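Local structure of putative signal recognition particle protein (Chaetomium thermophilum, 5CK5) at residues L23-S28 with I114-H119; T37-G42 with T107-L112; V214-N219 with V291-G296. The protein binds guanine nucleotides and magnesium and probably serves as the membrane-bound beta subunit of the signal recognition particle receptor at the endoplasmic reticulum. All coordinates share one frame; numbering follows the deposited sequence.

Interaction 1: residues L23-S28 with I114-H119. With GDP (guanosine-5'-diphosphate), chain E.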
loop_
_atom_site.group_PDB
_atom_site.type_symbol
_atom_site.label_atom_id
_atom_site.label_comp_id
_atom_site.label_asym_id
_atom_site.label_seq_id
_atom_site.Cartn_x
_atom_site.Cartn_y
_atom_site.Cartn_z
ATOM N N LEU A 23 3.614 -3.268 5.035
ATOM C CA LEU A 23 2.175 -3.405 5.115
ATOM C C LEU A 23 1.567 -3.629 3.743
ATOM O O LEU A 23 1.707 -2.819 2.827
ATOM C CB LEU A 23 1.537 -2.193 5.777
ATOM C CG LEU A 23 0.246 -2.591 6.490
ATOM C CD1 LEU A 23 0.507 -3.770 7.407
ATOM C CD2 LEU A 23 -0.359 -1.422 7.264
ATOM N N LEU A 24 0.929 -4.776 3.615
ATOM C CA LEU A 24 0.255 -5.169 2.412
ATOM C C LEU A 24 -1.214 -4.877 2.638
ATOM O O LEU A 24 -1.883 -5.535 3.433
ATOM C CB LEU A 24 0.498 -6.648 2.130
ATOM C CG LEU A 24 -0.384 -7.335 1.108
ATOM C CD1 LEU A 24 -0.169 -6.674 -0.226
ATOM C CD2 LEU A 24 -0.058 -8.810 1.062
ATOM N N ILE A 25 -1.720 -3.877 1.937
ATOM C CA ILE A 25 -3.087 -3.466 2.130
ATOM C C ILE A 25 -3.779 -3.390 0.786
ATOM O O ILE A 25 -3.141 -3.256 -0.241
ATOM C CB ILE A 25 -3.141 -2.107 2.854
ATOM C CG1 ILE A 25 -2.454 -1.036 2.031
ATOM C CG2 ILE A 25 -2.362 -2.176 4.095
ATOM C CD1 ILE A 25 -2.238 0.240 2.770
ATOM N N GLY A 26 -5.092 -3.495 0.795
ATOM C CA GLY A 26 -5.864 -3.409 -0.423
ATOM C C GLY A 26 -7.224 -4.014 -0.171
ATOM O O GLY A 26 -7.422 -4.657 0.842
ATOM N N PRO A 27 -8.146 -3.851 -1.120
ATOM C CA PRO A 27 -9.543 -4.300 -1.030
ATOM C C PRO A 27 -9.693 -5.814 -1.027
ATOM O O PRO A 27 -8.728 -6.512 -1.317
ATOM C CB PRO A 27 -10.175 -3.704 -2.289
ATOM C CG PRO A 27 -9.026 -3.608 -3.263
ATOM C CD PRO A 27 -7.849 -3.219 -2.420
ATOM N N SER A 28 -10.876 -6.318 -0.693
ATOM C CA SER A 28 -11.115 -7.746 -0.812
ATOM C C SER A 28 -10.863 -8.157 -2.264
ATOM O O SER A 28 -11.157 -7.393 -3.182
ATOM C CB SER A 28 -12.546 -8.104 -0.395
ATOM O OG SER A 28 -12.792 -7.801 0.965
ATOM N N ILE A 114 3.201 -8.281 5.657
ATOM C CA ILE A 114 2.060 -8.352 6.562
ATOM C C ILE A 114 0.715 -8.101 5.896
ATOM O O ILE A 114 0.440 -7.027 5.357
ATOM C CB ILE A 114 2.253 -7.394 7.753
ATOM C CG1 ILE A 114 3.272 -8.014 8.703
ATOM C CG2 ILE A 114 0.988 -7.252 8.563
ATOM C CD1 ILE A 114 3.640 -7.145 9.862
ATOM N N ASP A 115 -0.099 -9.145 5.952
ATOM C CA ASP A 115 -1.429 -9.215 5.367
ATOM C C ASP A 115 -2.516 -8.544 6.195
ATOM O O ASP A 115 -2.460 -8.528 7.414
ATOM C CB ASP A 115 -1.782 -10.686 5.143
ATOM C CG ASP A 115 -2.917 -10.879 4.182
ATOM O OD1 ASP A 115 -3.514 -9.886 3.740
ATOM O OD2 ASP A 115 -3.210 -12.043 3.863
ATOM N N THR A 116 -3.510 -7.999 5.513
ATOM C CA THR A 116 -4.610 -7.331 6.170
ATOM C C THR A 116 -5.956 -7.937 5.699
ATOM O O THR A 116 -5.987 -8.738 4.770
ATOM C CB THR A 116 -4.535 -5.812 5.904
ATOM O OG1 THR A 116 -4.756 -5.542 4.519
ATOM C CG2 THR A 116 -3.166 -5.269 6.313
ATOM N N PRO A 117 -7.064 -7.606 6.376
ATOM C CA PRO A 117 -8.405 -7.928 5.883
ATOM C C PRO A 117 -8.855 -6.960 4.802
ATOM O O PRO A 117 -8.443 -5.795 4.819
ATOM C CB PRO A 117 -9.285 -7.781 7.128
ATOM C CG PRO A 117 -8.366 -7.852 8.273
ATOM C CD PRO A 117 -7.102 -7.221 7.795
ATOM N N GLY A 118 -9.684 -7.415 3.871
ATOM C CA GLY A 118 -10.075 -6.549 2.776
ATOM C C GLY A 118 -11.256 -5.629 3.052
ATOM O O GLY A 118 -11.337 -4.530 2.499
ATOM N N HIS A 119 -12.162 -6.071 3.918
ATOM C CA HIS A 119 -13.410 -5.371 4.165
ATOM C C HIS A 119 -13.242 -3.965 4.708
ATOM O O HIS A 119 -12.307 -3.696 5.451
ATOM C CB HIS A 119 -14.276 -6.172 5.131
ATOM C CG HIS A 119 -15.710 -5.761 5.113
ATOM N ND1 HIS A 119 -16.241 -4.887 6.035
ATOM C CD2 HIS A 119 -16.712 -6.057 4.257
ATOM C CE1 HIS A 119 -17.516 -4.679 5.760
ATOM N NE2 HIS A 119 -17.824 -5.376 4.685
HETATM P PB GDP E . -7.849 -10.930 -0.782
HETATM O O1B GDP E . -7.248 -11.505 0.473
HETATM O O2B GDP E . -9.337 -10.855 -0.656
HETATM O O3B GDP E . -7.360 -9.553 -1.050
HETATM O O3A GDP E . -7.509 -11.724 -2.131
HETATM P PA GDP E . -7.366 -13.302 -2.298
HETATM O O1A GDP E . -5.930 -13.681 -2.372
HETATM O O2A GDP E . -8.115 -14.076 -1.252
HETATM O "O5'" GDP E . -8.197 -13.530 -3.625
HETATM C "C5'" GDP E . -8.008 -12.887 -4.861
HETATM C "C4'" GDP E . -8.564 -13.883 -5.862
HETATM O "O4'" GDP E . -7.876 -13.611 -7.068
HETATM C "C3'" GDP E . -8.198 -15.306 -5.426
HETATM O "O3'" GDP E . -9.131 -16.338 -5.802
HETATM C "C2'" GDP E . -6.903 -15.574 -6.137
HETATM O "O2'" GDP E . -6.811 -16.954 -6.470
HETATM C "C1'" GDP E . -7.025 -14.711 -7.374
HETATM N N9 GDP E . -5.678 -14.237 -7.689
HETATM C C8 GDP E . -4.720 -13.860 -6.836
HETATM N N7 GDP E . -3.617 -13.488 -7.519
HETATM C C5 GDP E . -3.875 -13.635 -8.830
HETATM C C6 GDP E . -3.173 -13.443 -10.111
HETATM O O6 GDP E . -2.008 -13.027 -10.170
HETATM N N1 GDP E . -3.828 -13.730 -11.223
HETATM C C2 GDP E . -5.087 -14.169 -11.228
HETATM N N2 GDP E . -5.701 -14.435 -12.397
HETATM N N3 GDP E . -5.792 -14.368 -10.111
HETATM C C4 GDP E . -5.241 -14.126 -8.918
HETATM O O HOH W 1 -6.594 -3.869 4.011
#
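Leu24, Thr116 and Gly118 mark three successive zones where 23-28 and 114-119 run side by side. In the first zone, parallel strand pairing is finishing: Leu24 N donates to Ile114 O (2.9 Å, 156° at the hydrogen). The same carbonyl oxygen lies close against the side chain of Leu24, 3.2 Å from its CB. Next to this bond, the CD1 methyl of Leu23 lies 3.7 Å from Ile114 CG2.

Thr116 directs its side chain into the widening gap. With OG1 set between its own backbone N and carbonyl carbon (chi1 66°), the hydroxyl reaches a point 3.1 Å from Leu24 O and also meets a water. Its CG2 methyl comes to 3.2 Å from Leu24 O as well and rests against the CG2 of Ile25. The water donates to Pro117 O at 2.8 Å and more weakly to Gly26 O, bridging backbones that no longer bond directly.

Farther on, Gly118 CA packs on Gly26 O and Pro27 C. A CB on Gly118 would run into the hydroxyl of Ser28, whose OG is already 3.4 Å from Gly118 C. Gly26 and Ser28 belong to the P-loop that wraps the phosphates of GDP, where Gly29 N and Lys32 NZ hydrogen-bond to the nucleotide. Asp115 to Gly118 read as the DxxG motif of GTPases. The Asp115 side chain lies near the magnesium ion and touches Lys32 and Thr33, while Gly118 is a known GTP-binding position.

Past the Leu24-Ile114 bond, the DxxG segment is thus held to the P-loop mainly by the Thr116 side chain, one water and van der Waals contact, consistent with the looser attachment expected of switch II in GTPases.

Interaction 2: residues T37-G42 with T107-L112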
loop_
_atom_site.group_PDB
_atom_site.type_symbol
_atom_site.label_atom_id
_atom_site.label_comp_id
_atom_site.label_asym_id
_atom_site.label_seq_id
_atom_site.Cartn_x
_atom_site.Cartn_y
_atom_site.Cartn_z
ATOM N N THR A 37 1.532 -15.949 0.384
ATOM C CA THR A 37 1.955 -17.324 0.232
ATOM C C THR A 37 3.109 -17.437 -0.733
ATOM O O THR A 37 4.074 -18.140 -0.479
ATOM C CB THR A 37 0.823 -18.193 -0.289
ATOM O OG1 THR A 37 -0.340 -17.985 0.510
ATOM C CG2 THR A 37 1.226 -19.661 -0.258
ATOM N N LEU A 38 3.020 -16.711 -1.830
ATOM C CA LEU A 38 4.129 -16.672 -2.770
ATOM C C LEU A 38 5.355 -16.062 -2.122
ATOM O O LEU A 38 6.467 -16.586 -2.250
ATOM C CB LEU A 38 3.755 -15.871 -4.008
ATOM C CG LEU A 38 4.907 -15.684 -4.988
ATOM C CD1 LEU A 38 5.412 -17.031 -5.467
ATOM C CD2 LEU A 38 4.458 -14.827 -6.156
ATOM N N PHE A 39 5.133 -14.974 -1.389
ATOM C CA PHE A 39 6.209 -14.328 -0.681
ATOM C C PHE A 39 6.778 -15.327 0.297
ATOM O O PHE A 39 7.987 -15.500 0.397
ATOM C CB PHE A 39 5.726 -13.107 0.072
ATOM C CG PHE A 39 6.741 -12.565 1.020
ATOM C CD1 PHE A 39 7.808 -11.827 0.561
ATOM C CD2 PHE A 39 6.656 -12.831 2.363
ATOM C CE1 PHE A 39 8.744 -11.336 1.422
ATOM C CE2 PHE A 39 7.592 -12.341 3.232
ATOM C CZ PHE A 39 8.641 -11.596 2.757
ATOM N N GLU A 40 5.870 -15.969 1.021
ATOM C CA GLU A 40 6.219 -16.937 2.039
ATOM C C GLU A 40 6.831 -18.190 1.459
ATOM O O GLU A 40 7.776 -18.739 2.011
ATOM C CB GLU A 40 4.974 -17.293 2.845
ATOM C CG GLU A 40 5.110 -18.524 3.708
ATOM C CD GLU A 40 4.044 -18.588 4.793
ATOM O OE1 GLU A 40 3.246 -17.630 4.895
ATOM O OE2 GLU A 40 4.012 -19.590 5.547
ATOM N N ARG A 41 6.277 -18.662 0.352
ATOM C CA ARG A 41 6.767 -19.896 -0.241
ATOM C C ARG A 41 7.962 -19.601 -1.121
ATOM O O ARG A 41 8.590 -20.508 -1.648
ATOM C CB ARG A 41 5.669 -20.618 -1.010
ATOM C CG ARG A 41 4.686 -21.293 -0.064
ATOM C CD ARG A 41 3.932 -22.423 -0.722
ATOM N NE ARG A 41 3.077 -23.117 0.238
ATOM C CZ ARG A 41 2.458 -24.268 -0.005
ATOM N NH1 ARG A 41 2.611 -24.875 -1.175
ATOM N NH2 ARG A 41 1.698 -24.822 0.931
ATOM N N GLY A 42 8.245 -18.318 -1.300
ATOM C CA GLY A 42 9.436 -17.891 -2.002
ATOM C C GLY A 42 9.300 -18.025 -3.500
ATOM O O GLY A 42 9.997 -17.343 -4.238
ATOM N N THR A 107 15.065 -16.321 4.993
ATOM C CA THR A 107 16.259 -16.811 4.304
ATOM C C THR A 107 16.835 -15.878 3.245
ATOM O O THR A 107 18.039 -15.924 2.962
ATOM C CB THR A 107 15.996 -18.169 3.635
ATOM O OG1 THR A 107 14.958 -18.023 2.657
ATOM C CG2 THR A 107 15.570 -19.190 4.673
ATOM N N ALA A 108 15.997 -15.050 2.638
ATOM C CA ALA A 108 16.484 -14.271 1.520
ATOM C C ALA A 108 15.936 -12.867 1.479
ATOM O O ALA A 108 16.641 -11.938 1.088
ATOM C CB ALA A 108 16.168 -14.984 0.225
ATOM N N ARG A 109 14.684 -12.700 1.879
ATOM C CA ARG A 109 14.073 -11.393 1.717
ATOM C C ARG A 109 14.366 -10.400 2.823
ATOM O O ARG A 109 14.151 -9.211 2.632
ATOM C CB ARG A 109 12.554 -11.544 1.612
ATOM C CG ARG A 109 12.005 -11.512 0.202
ATOM C CD ARG A 109 12.397 -12.750 -0.548
ATOM N NE ARG A 109 11.558 -12.989 -1.716
ATOM C CZ ARG A 109 10.389 -13.611 -1.670
ATOM N NH1 ARG A 109 9.905 -14.039 -0.509
ATOM N NH2 ARG A 109 9.705 -13.805 -2.786
ATOM N N LYS A 110 14.855 -10.882 3.959
ATOM C CA LYS A 110 15.198 -10.048 5.118
ATOM C C LYS A 110 14.145 -8.966 5.461
ATOM O O LYS A 110 14.478 -7.918 6.026
ATOM C CB LYS A 110 16.585 -9.402 4.922
ATOM C CG LYS A 110 16.677 -8.252 3.922
ATOM C CD LYS A 110 18.019 -7.547 4.011
ATOM C CE LYS A 110 19.084 -8.261 3.192
ATOM N NZ LYS A 110 18.911 -8.025 1.732
ATOM N N PHE A 111 12.876 -9.232 5.141
ATOM C CA PHE A 111 11.763 -8.450 5.681
ATOM C C PHE A 111 10.488 -9.287 5.735
ATOM O O PHE A 111 10.403 -10.339 5.114
ATOM C CB PHE A 111 11.518 -7.175 4.866
ATOM C CG PHE A 111 10.846 -7.401 3.542
ATOM C CD1 PHE A 111 11.581 -7.629 2.404
ATOM C CD2 PHE A 111 9.468 -7.350 3.436
ATOM C CE1 PHE A 111 10.954 -7.824 1.191
ATOM C CE2 PHE A 111 8.837 -7.547 2.231
ATOM C CZ PHE A 111 9.579 -7.784 1.108
ATOM N N LEU A 112 9.485 -8.783 6.442
ATOM C CA LEU A 112 8.217 -9.489 6.595
ATOM C C LEU A 112 7.119 -8.849 5.776
ATOM O O LEU A 112 7.031 -7.635 5.701
ATOM C CB LEU A 112 7.771 -9.506 8.058
ATOM C CG LEU A 112 8.529 -10.297 9.123
ATOM C CD1 LEU A 112 8.097 -9.807 10.480
ATOM C CD2 LEU A 112 8.296 -11.786 9.002
#
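Arg109 lays its side chain along the ring of Phe39 and ends at that residue's backbone. CB begins the approach 3.8 Å from Phe39 CE1, and CG closes on the same ring carbon to 3.5 Å. A bend at chi2 then turns the chain back along the ring toward helix 32-41, and NH1 comes obliquely to 3.2 Å from Phe39 CD1. The guanidinium and ring planes are only 5° from parallel. NH1 donates to Phe39 O (2.6 Å, 147° at the hydrogen), meeting a lone pair in the carbonyl plane and keeping the acceptor almost within the guanidinium plane. This carbonyl belongs to the last turn of the helix that follows the P-loop, where the positive group probably suits the negative C-terminal end of the helix dipole. NH2 stays 3.8 Å from Gly42 O, without a bond, and makes a long, weak ion pair with Glu306, while Trp309 of helix 306-313 adds a cation-pi contact. Beyond the arginine, the far end of the Phe39 ring is wedged against 107-112. Its CZ approaches Phe111 O edge-on at 3.2 Å and also lies over one face of the Phe111 ring, offset toward the rim, with the two ring planes inclined at 39°.

Interaction 3: residues V214-N219 with V291-G296. With GDP (guanosine-5'-diphosphate), chain E.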
loop_
_atom_site.group_PDB
_atom_site.type_symbol
_atom_site.label_atom_id
_atom_site.label_comp_id
_atom_site.label_asym_id
_atom_site.label_seq_id
_atom_site.Cartn_x
_atom_site.Cartn_y
_atom_site.Cartn_z
ATOM N N VAL A 214 5.049 3.806 -0.648
ATOM C CA VAL A 214 3.924 2.950 -0.949
ATOM C C VAL A 214 4.073 2.445 -2.358
ATOM O O VAL A 214 4.287 3.215 -3.275
ATOM C CB VAL A 214 2.586 3.679 -0.812
ATOM C CG1 VAL A 214 1.451 2.810 -1.347
ATOM C CG2 VAL A 214 2.336 4.037 0.628
ATOM N N LEU A 215 3.984 1.141 -2.530
ATOM C CA LEU A 215 4.018 0.573 -3.859
ATOM C C LEU A 215 2.622 0.149 -4.320
ATOM O O LEU A 215 2.039 -0.752 -3.747
ATOM C CB LEU A 215 4.969 -0.607 -3.879
ATOM C CG LEU A 215 4.907 -1.349 -5.192
ATOM C CD1 LEU A 215 5.389 -0.429 -6.271
ATOM C CD2 LEU A 215 5.763 -2.564 -5.094
ATOM N N ILE A 216 2.106 0.772 -5.377
ATOM C CA ILE A 216 0.771 0.443 -5.858
ATOM C C ILE A 216 0.874 -0.653 -6.908
ATOM O O ILE A 216 1.123 -0.398 -8.082
ATOM C CB ILE A 216 0.060 1.677 -6.440
ATOM C CG1 ILE A 216 -0.086 2.761 -5.377
ATOM C CG2 ILE A 216 -1.307 1.331 -6.964
ATOM C CD1 ILE A 216 -0.657 4.036 -5.904
ATOM N N ALA A 217 0.630 -1.881 -6.467
ATOM C CA ALA A 217 0.871 -3.062 -7.281
ATOM C C ALA A 217 -0.356 -3.498 -8.023
ATOM O O ALA A 217 -1.301 -3.960 -7.434
ATOM C CB ALA A 217 1.364 -4.187 -6.419
ATOM N N ALA A 218 -0.332 -3.361 -9.329
ATOM C CA ALA A 218 -1.464 -3.743 -10.140
ATOM C C ALA A 218 -1.397 -5.232 -10.464
ATOM O O ALA A 218 -0.674 -5.645 -11.365
ATOM C CB ALA A 218 -1.505 -2.919 -11.405
ATOM N N ASN A 219 -2.136 -6.033 -9.706
ATOM C CA ASN A 219 -2.056 -7.487 -9.785
ATOM C C ASN A 219 -2.888 -8.039 -10.923
ATOM O O ASN A 219 -3.636 -7.298 -11.565
ATOM C CB ASN A 219 -2.503 -8.138 -8.467
ATOM C CG ASN A 219 -2.037 -9.578 -8.343
ATOM O OD1 ASN A 219 -1.158 -10.004 -9.064
ATOM N ND2 ASN A 219 -2.651 -10.337 -7.458
ATOM N N VAL A 291 5.602 7.225 -4.136
ATOM C CA VAL A 291 4.529 6.375 -4.586
ATOM C C VAL A 291 4.738 6.042 -6.058
ATOM O O VAL A 291 5.006 6.930 -6.866
ATOM C CB VAL A 291 3.172 7.031 -4.341
ATOM C CG1 VAL A 291 3.234 8.507 -4.666
ATOM C CG2 VAL A 291 2.087 6.323 -5.115
ATOM N N GLU A 292 4.710 4.748 -6.374
ATOM C CA GLU A 292 4.954 4.247 -7.725
ATOM C C GLU A 292 4.012 3.111 -8.087
ATOM O O GLU A 292 3.843 2.186 -7.302
ATOM C CB GLU A 292 6.391 3.754 -7.847
ATOM C CG GLU A 292 6.677 3.023 -9.127
ATOM C CD GLU A 292 8.140 2.759 -9.333
ATOM O OE1 GLU A 292 8.947 3.163 -8.471
ATOM O OE2 GLU A 292 8.482 2.146 -10.366
ATOM N N VAL A 293 3.447 3.140 -9.292
ATOM C CA VAL A 293 2.561 2.053 -9.742
ATOM C C VAL A 293 3.326 1.040 -10.582
ATOM O O VAL A 293 4.063 1.404 -11.494
ATOM C CB VAL A 293 1.359 2.552 -10.560
ATOM C CG1 VAL A 293 0.569 1.367 -11.087
ATOM C CG2 VAL A 293 0.468 3.473 -9.734
ATOM N N MET A 294 3.173 -0.232 -10.238
ATOM C CA MET A 294 3.901 -1.296 -10.888
ATOM C C MET A 294 3.021 -2.507 -11.110
ATOM O O MET A 294 2.360 -2.944 -10.189
ATOM C CB MET A 294 5.112 -1.676 -10.041
ATOM C CG MET A 294 6.124 -2.604 -10.719
ATOM S SD MET A 294 7.690 -2.698 -9.841
ATOM C CE MET A 294 8.165 -0.978 -9.867
ATOM N N GLY A 295 3.031 -3.049 -12.327
ATOM C CA GLY A 295 2.244 -4.222 -12.653
ATOM C C GLY A 295 2.941 -5.535 -12.347
ATOM O O GLY A 295 4.160 -5.610 -12.293
ATOM N N GLY A 296 2.154 -6.585 -12.169
ATOM C CA GLY A 296 2.690 -7.912 -11.950
ATOM C C GLY A 296 1.594 -8.924 -11.688
ATOM O O GLY A 296 0.423 -8.577 -11.702
HETATM P PB GDP E . -7.849 -10.930 -0.782
HETATM O O1B GDP E . -7.248 -11.505 0.473
HETATM O O2B GDP E . -9.337 -10.855 -0.656
HETATM O O3B GDP E . -7.360 -9.553 -1.050
HETATM O O3A GDP E . -7.509 -11.724 -2.131
HETATM P PA GDP E . -7.366 -13.302 -2.298
HETATM O O1A GDP E . -5.930 -13.681 -2.372
HETATM O O2A GDP E . -8.115 -14.076 -1.252
HETATM O "O5'" GDP E . -8.197 -13.530 -3.625
HETATM C "C5'" GDP E . -8.008 -12.887 -4.861
HETATM C "C4'" GDP E . -8.564 -13.883 -5.862
HETATM O "O4'" GDP E . -7.876 -13.611 -7.068
HETATM C "C3'" GDP E . -8.198 -15.306 -5.426
HETATM O "O3'" GDP E . -9.131 -16.338 -5.802
HETATM C "C2'" GDP E . -6.903 -15.574 -6.137
HETATM O "O2'" GDP E . -6.811 -16.954 -6.470
HETATM C "C1'" GDP E . -7.025 -14.711 -7.374
HETATM N N9 GDP E . -5.678 -14.237 -7.689
HETATM C C8 GDP E . -4.720 -13.860 -6.836
HETATM N N7 GDP E . -3.617 -13.488 -7.519
HETATM C C5 GDP E . -3.875 -13.635 -8.830
HETATM C C6 GDP E . -3.173 -13.443 -10.111
HETATM O O6 GDP E . -2.008 -13.027 -10.170
HETATM N N1 GDP E . -3.828 -13.730 -11.223
HETATM C C2 GDP E . -5.087 -14.169 -11.228
HETATM N N2 GDP E . -5.701 -14.435 -12.397
HETATM N N3 GDP E . -5.792 -14.368 -10.111
HETATM C C4 GDP E . -5.241 -14.126 -8.918
#
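Ile216 and Ala218 each spend both backbone polar groups on 291-296, as alternate residues of a parallel strand pair do. Ile216 N bonds to Glu292 O (3.0 Å) and Ile216 O receives Met294 N. Ala218 N then bonds to Met294 O (2.9 Å), and Ala218 O accepts Gly296 N, with Gln221 NE2 as a second donor. One further bond, from Glu292 N to Val214 O, is weak. The strand directions differ by 23°, and CA-H...O contacts fill in between the bonds, among them Asn219 CA to Gly296 O at 3.3 Å.

Apolar contacts occupy both faces. On one, Ile216 and Val291 lie side by side pointing the same way, Ile216 CD1 being 3.7 Å from Val291 CG2, and Val293 CG2 sits 3.8 Å from Ile216 CB. On the other, Leu215 CD1 reaches the CB of Met294 at 4.0 Å and presses more closely on Glu292 O.

Polar ligand contacts gather at the strand's end, at the asparagine of the NKxD guanine-recognition motif. Asn219 extends CG opposite its backbone N (chi1 -162°), bringing ND2 to 3.3 Å from N7 of GDP, while ND2 donates to Ala30 O in the P-loop. OD1 is hydrogen-bonded just beyond the segments and merely lies near O6. An alanine here removes the amide, which would probably leave Ala30 O without its donor and loosen the tie between the P-loop and the base side of the pocket.

Along its other edge, strand 214-219 hydrogen-bonds to strand 158-170, so the pair extends the parallel part of a mixed sheet. Helix 229-248 packs on Ile216, Ala218 and Val293; helix 306-313 lies over the opposite face, where its Trp311 touches Leu215 and Met294 and Trp308 touches Ala217 and Asn219.

Overall arrangement
Interactions 1 and 3 are buried contacts of one central sheet, their centres about 14 Å apart, and they reach opposite ends of the same GDP: the P-loop side near the phosphates and Asn219 at the base. Interaction 3 is regular strand pairing throughout, whereas interaction 1 keeps a single strand bond before water and loop packing take over. Interaction 2 is only partly buried and lies farther out, about 18 Å from the centre of the chain. It joins the helix after the P-loop to the approach to strand 112-114 through an arginine and aromatic rings. Helix 306-313 touches both interaction 2, through Trp309, and interaction 3, through Trp308 and Trp311.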